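Local coordinates for cell wall binding protein cwp8 (Peptoclostridium difficile, PDB 5J6Q), which probably attaches to the bacterial cell wall through three CWB2 modules, as other S-layer-associated proteins do, at residues A[302-316]-A[357-371]. Numbering follows the deposited sequence.
Sequences SKERFKDGEAEAIIL and RVLGSNLSSKKIYIV
Ile-314 brings its CD1 to 3.6 Å from Val-358 CG2 and lays CG1 against Leu-359 CD2, crossing that leucine at about a right angle. With CG1 anti to the carbonyl carbon (chi1 -54°), the same branch lies 3.8 Å from Ile-368 CG1, the two side chains side by side. Leu-316 and Ile-370 pair likewise further on, where both touch Leu-385 of helix 379-386. On the other sheet face, Ala-313 CB meets the edge of the Tyr-369 ring. Strands 313-318 and 367-371 are the central pair of a four-stranded parallel sheet, consistent with the Toprim-like fold of CWB2 modules; Tyr-369 N to Ile-314 O (2.8 Å) is one of four backbone bonds joining them. Nearer the rim, the end of helix 349-359 receives the turn 307-310: Gly-309 N bonds Arg-357 O at 2.7 Å, and Ala-311 N bonds Val-358 O. The extended Lys-366 chain carries NZ to Ala-311 O (3.0 Å), Leu-359 O and Asn-362 OD1. Outermost, Arg-357 grips Phe-306 O end-on with NH1 and NH2; NH1 also forms a salt bridge with Asp-308 OD1 (2.9 Å) on the anti side of the carboxylate, the two planes 62° apart, and NH2 a second one with Glu-354 of the same helix.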
# COMPACT_ATOMS: atom_id res chain seq x y z
N SER A 302 6.98 4.62 -20.44
CA SER A 302 8.27 4.26 -21.04
C SER A 302 8.97 3.18 -20.18
O SER A 302 9.47 2.19 -20.73
CB SER A 302 9.16 5.48 -21.21
OG SER A 302 10.25 5.16 -22.05
N LYS A 303 8.97 3.34 -18.85
CA LYS A 303 9.58 2.26 -18.06
C LYS A 303 8.88 0.91 -18.25
O LYS A 303 9.54 -0.13 -18.18
CB LYS A 303 9.60 2.62 -16.61
CG LYS A 303 10.64 3.77 -16.42
CD LYS A 303 10.22 4.49 -15.16
CE LYS A 303 11.25 5.49 -14.67
NZ LYS A 303 11.16 5.58 -13.19
N GLU A 304 7.56 0.92 -18.54
CA GLU A 304 6.89 -0.32 -18.72
C GLU A 304 7.27 -0.91 -20.04
O GLU A 304 7.44 -2.12 -20.14
CB GLU A 304 5.37 -0.14 -18.63
CG GLU A 304 4.65 -1.47 -18.58
CD GLU A 304 4.94 -2.26 -17.29
OE1 GLU A 304 5.15 -1.62 -16.20
OE2 GLU A 304 4.91 -3.50 -17.39
N ARG A 305 7.43 -0.07 -21.06
CA ARG A 305 7.77 -0.56 -22.38
C ARG A 305 9.25 -0.94 -22.54
O ARG A 305 9.52 -1.89 -23.27
CB ARG A 305 7.43 0.52 -23.44
CG ARG A 305 5.93 0.81 -23.43
CD ARG A 305 5.51 1.78 -24.50
NE ARG A 305 5.93 1.33 -25.83
CZ ARG A 305 6.33 2.15 -26.77
NH1 ARG A 305 6.72 1.67 -27.96
NH2 ARG A 305 6.32 3.46 -26.57
N PHE A 306 10.19 -0.22 -21.91
CA PHE A 306 11.59 -0.56 -22.17
C PHE A 306 12.53 -0.68 -20.98
O PHE A 306 12.55 0.16 -20.08
CB PHE A 306 12.26 0.48 -23.08
CG PHE A 306 11.45 0.89 -24.30
CD1 PHE A 306 10.62 1.99 -24.26
CD2 PHE A 306 11.52 0.17 -25.47
CE1 PHE A 306 9.86 2.35 -25.35
CE2 PHE A 306 10.77 0.53 -26.56
CZ PHE A 306 9.93 1.63 -26.50
N LYS A 307 13.32 -1.76 -21.02
CA LYS A 307 14.38 -1.99 -20.07
C LYS A 307 15.48 -0.99 -20.46
O LYS A 307 15.43 -0.45 -21.56
CB LYS A 307 14.90 -3.43 -20.17
CG LYS A 307 13.92 -4.45 -19.63
CD LYS A 307 14.49 -5.88 -19.83
CE LYS A 307 13.49 -6.98 -19.49
NZ LYS A 307 12.81 -7.52 -20.71
N ASP A 308 16.44 -0.68 -19.58
CA ASP A 308 17.51 0.31 -19.91
C ASP A 308 18.13 0.06 -21.23
O ASP A 308 18.40 -1.09 -21.55
CB ASP A 308 18.67 0.33 -18.86
CG ASP A 308 18.13 0.64 -17.49
OD1 ASP A 308 17.08 1.31 -17.41
OD2 ASP A 308 18.74 0.18 -16.49
N GLY A 309 18.32 1.13 -22.02
CA GLY A 309 18.94 1.01 -23.33
C GLY A 309 18.26 0.16 -24.39
O GLY A 309 18.84 -0.11 -25.46
N GLU A 310 17.04 -0.24 -24.16
CA GLU A 310 16.34 -1.11 -25.12
C GLU A 310 15.52 -0.32 -26.16
O GLU A 310 15.01 -0.92 -27.10
CB GLU A 310 15.49 -2.06 -24.28
CG GLU A 310 14.80 -3.18 -25.04
CD GLU A 310 14.15 -4.12 -24.06
OE1 GLU A 310 14.80 -5.13 -23.69
OE2 GLU A 310 12.99 -3.81 -23.63
N ALA A 311 15.37 1.02 -26.04
CA ALA A 311 14.61 1.73 -27.09
C ALA A 311 15.52 2.03 -28.33
O ALA A 311 16.69 2.47 -28.17
CB ALA A 311 14.04 3.06 -26.54
N GLU A 312 14.94 1.91 -29.54
CA GLU A 312 15.70 2.16 -30.72
C GLU A 312 15.57 3.56 -31.14
O GLU A 312 16.34 4.03 -31.99
CB GLU A 312 15.25 1.17 -31.78
CG GLU A 312 15.65 -0.23 -31.32
CD GLU A 312 14.92 -1.33 -32.03
OE1 GLU A 312 15.05 -2.50 -31.59
OE2 GLU A 312 14.23 -1.05 -33.03
N ALA A 313 14.65 4.28 -30.51
CA ALA A 313 14.43 5.67 -30.91
C ALA A 313 13.59 6.41 -29.88
O ALA A 313 13.19 5.83 -28.87
CB ALA A 313 13.72 5.72 -32.26
N ILE A 314 13.37 7.72 -30.13
CA ILE A 314 12.56 8.57 -29.25
C ILE A 314 11.52 9.28 -30.20
O ILE A 314 11.90 9.67 -31.31
CB ILE A 314 13.37 9.68 -28.49
CG1 ILE A 314 14.56 9.08 -27.70
CG2 ILE A 314 12.40 10.53 -27.56
CD1 ILE A 314 14.17 8.39 -26.41
N ILE A 315 10.22 9.31 -29.81
CA ILE A 315 9.24 10.08 -30.49
C ILE A 315 8.99 11.16 -29.48
O ILE A 315 8.62 10.85 -28.33
CB ILE A 315 7.92 9.38 -30.86
CG1 ILE A 315 8.15 7.99 -31.48
CG2 ILE A 315 7.19 10.28 -31.88
CD1 ILE A 315 8.65 8.11 -32.95
N LEU A 316 9.14 12.41 -29.87
CA LEU A 316 8.94 13.55 -28.96
C LEU A 316 7.80 14.46 -29.52
O LEU A 316 7.88 14.91 -30.65
CB LEU A 316 10.25 14.29 -28.89
CG LEU A 316 10.42 15.25 -27.75
CD1 LEU A 316 10.12 14.59 -26.43
CD2 LEU A 316 11.92 15.70 -27.77
N ARG A 357 18.10 6.99 -20.37
CA ARG A 357 17.86 5.65 -19.86
C ARG A 357 17.48 4.70 -20.93
O ARG A 357 18.04 3.59 -20.96
CB ARG A 357 16.74 5.64 -18.78
CG ARG A 357 16.75 4.30 -18.00
CD ARG A 357 15.45 4.03 -17.19
NE ARG A 357 14.25 3.98 -18.03
CZ ARG A 357 13.81 2.90 -18.65
NH1 ARG A 357 14.45 1.75 -18.54
NH2 ARG A 357 12.71 2.98 -19.42
N VAL A 358 16.53 5.11 -21.85
CA VAL A 358 16.10 4.10 -22.83
C VAL A 358 17.02 3.99 -24.02
O VAL A 358 17.03 2.91 -24.60
CB VAL A 358 14.62 4.33 -23.28
CG1 VAL A 358 13.69 4.32 -22.07
CG2 VAL A 358 14.47 5.65 -24.05
N LEU A 359 17.76 5.08 -24.42
CA LEU A 359 18.68 4.97 -25.59
C LEU A 359 19.95 4.22 -25.18
O LEU A 359 20.49 3.44 -25.99
CB LEU A 359 19.10 6.35 -26.17
CG LEU A 359 17.94 7.19 -26.64
CD1 LEU A 359 18.43 8.58 -27.03
CD2 LEU A 359 17.20 6.47 -27.77
N GLY A 360 20.41 4.45 -23.95
CA GLY A 360 21.59 3.75 -23.45
C GLY A 360 22.90 4.19 -24.08
O GLY A 360 23.03 5.30 -24.55
N SER A 361 23.89 3.25 -24.16
CA SER A 361 25.24 3.60 -24.62
C SER A 361 25.33 3.72 -26.11
O SER A 361 26.12 4.52 -26.59
CB SER A 361 26.28 2.59 -24.12
OG SER A 361 25.94 1.23 -24.35
N ASN A 362 24.54 2.96 -26.86
CA ASN A 362 24.61 3.02 -28.30
C ASN A 362 23.68 4.09 -28.87
O ASN A 362 23.21 3.93 -29.98
CB ASN A 362 24.33 1.63 -28.93
CG ASN A 362 23.01 0.96 -28.56
OD1 ASN A 362 22.43 1.23 -27.49
ND2 ASN A 362 22.51 0.00 -29.37
N LEU A 363 23.45 5.19 -28.16
CA LEU A 363 22.53 6.23 -28.66
C LEU A 363 23.02 6.73 -30.03
O LEU A 363 22.23 7.17 -30.88
CB LEU A 363 22.41 7.41 -27.65
CG LEU A 363 23.76 8.05 -27.22
CD1 LEU A 363 24.10 9.22 -28.11
CD2 LEU A 363 23.67 8.59 -25.82
N SER A 364 24.35 6.60 -30.27
CA SER A 364 24.97 7.05 -31.53
C SER A 364 24.31 6.40 -32.76
O SER A 364 24.33 7.00 -33.83
CB SER A 364 26.49 6.77 -31.53
OG SER A 364 26.76 5.38 -31.55
N SER A 365 23.74 5.21 -32.64
CA SER A 365 23.05 4.64 -33.80
C SER A 365 21.51 4.87 -33.74
O SER A 365 20.78 4.27 -34.54
CB SER A 365 23.31 3.15 -33.83
OG SER A 365 23.28 2.66 -32.50
N LYS A 366 20.99 5.72 -32.80
CA LYS A 366 19.56 5.91 -32.73
C LYS A 366 19.16 7.30 -33.05
O LYS A 366 19.96 8.25 -33.04
CB LYS A 366 19.08 5.52 -31.34
CG LYS A 366 19.38 4.05 -31.08
CD LYS A 366 19.46 3.73 -29.63
CE LYS A 366 19.57 2.20 -29.47
NZ LYS A 366 19.57 1.83 -28.05
N LYS A 367 17.88 7.43 -33.34
CA LYS A 367 17.27 8.68 -33.70
C LYS A 367 16.16 9.20 -32.72
O LYS A 367 15.51 8.44 -32.04
CB LYS A 367 16.64 8.49 -35.06
CG LYS A 367 17.66 8.60 -36.18
CD LYS A 367 17.64 7.38 -37.05
CE LYS A 367 16.81 7.62 -38.28
NZ LYS A 367 16.50 6.34 -38.96
N ILE A 368 15.98 10.49 -32.73
CA ILE A 368 15.01 11.23 -31.97
C ILE A 368 14.16 11.97 -33.04
O ILE A 368 14.72 12.80 -33.78
CB ILE A 368 15.64 12.27 -31.03
CG1 ILE A 368 16.46 11.57 -29.90
CG2 ILE A 368 14.53 13.17 -30.43
CD1 ILE A 368 17.20 12.60 -29.04
N TYR A 369 12.83 11.59 -33.17
CA TYR A 369 11.96 12.27 -34.07
C TYR A 369 11.15 13.28 -33.27
O TYR A 369 10.58 12.90 -32.24
CB TYR A 369 10.98 11.32 -34.73
CG TYR A 369 11.60 10.17 -35.48
CD1 TYR A 369 12.05 9.05 -34.82
CD2 TYR A 369 11.71 10.20 -36.87
CE1 TYR A 369 12.58 7.96 -35.52
CE2 TYR A 369 12.24 9.13 -37.58
CZ TYR A 369 12.67 8.01 -36.90
OH TYR A 369 13.22 6.95 -37.61
N ILE A 370 11.07 14.52 -33.70
CA ILE A 370 10.25 15.54 -33.05
C ILE A 370 9.01 15.66 -33.97
O ILE A 370 9.17 15.98 -35.14
CB ILE A 370 11.09 16.82 -32.93
CG1 ILE A 370 12.13 16.60 -31.84
CG2 ILE A 370 10.25 18.06 -32.62
CD1 ILE A 370 13.34 17.49 -31.93
N VAL A 371 7.80 15.32 -33.47
CA VAL A 371 6.60 15.44 -34.29
C VAL A 371 5.95 16.81 -34.06
O VAL A 371 5.90 17.26 -32.92
CB VAL A 371 5.68 14.27 -33.92
CG1 VAL A 371 4.32 14.39 -34.64
CG2 VAL A 371 6.37 12.95 -34.29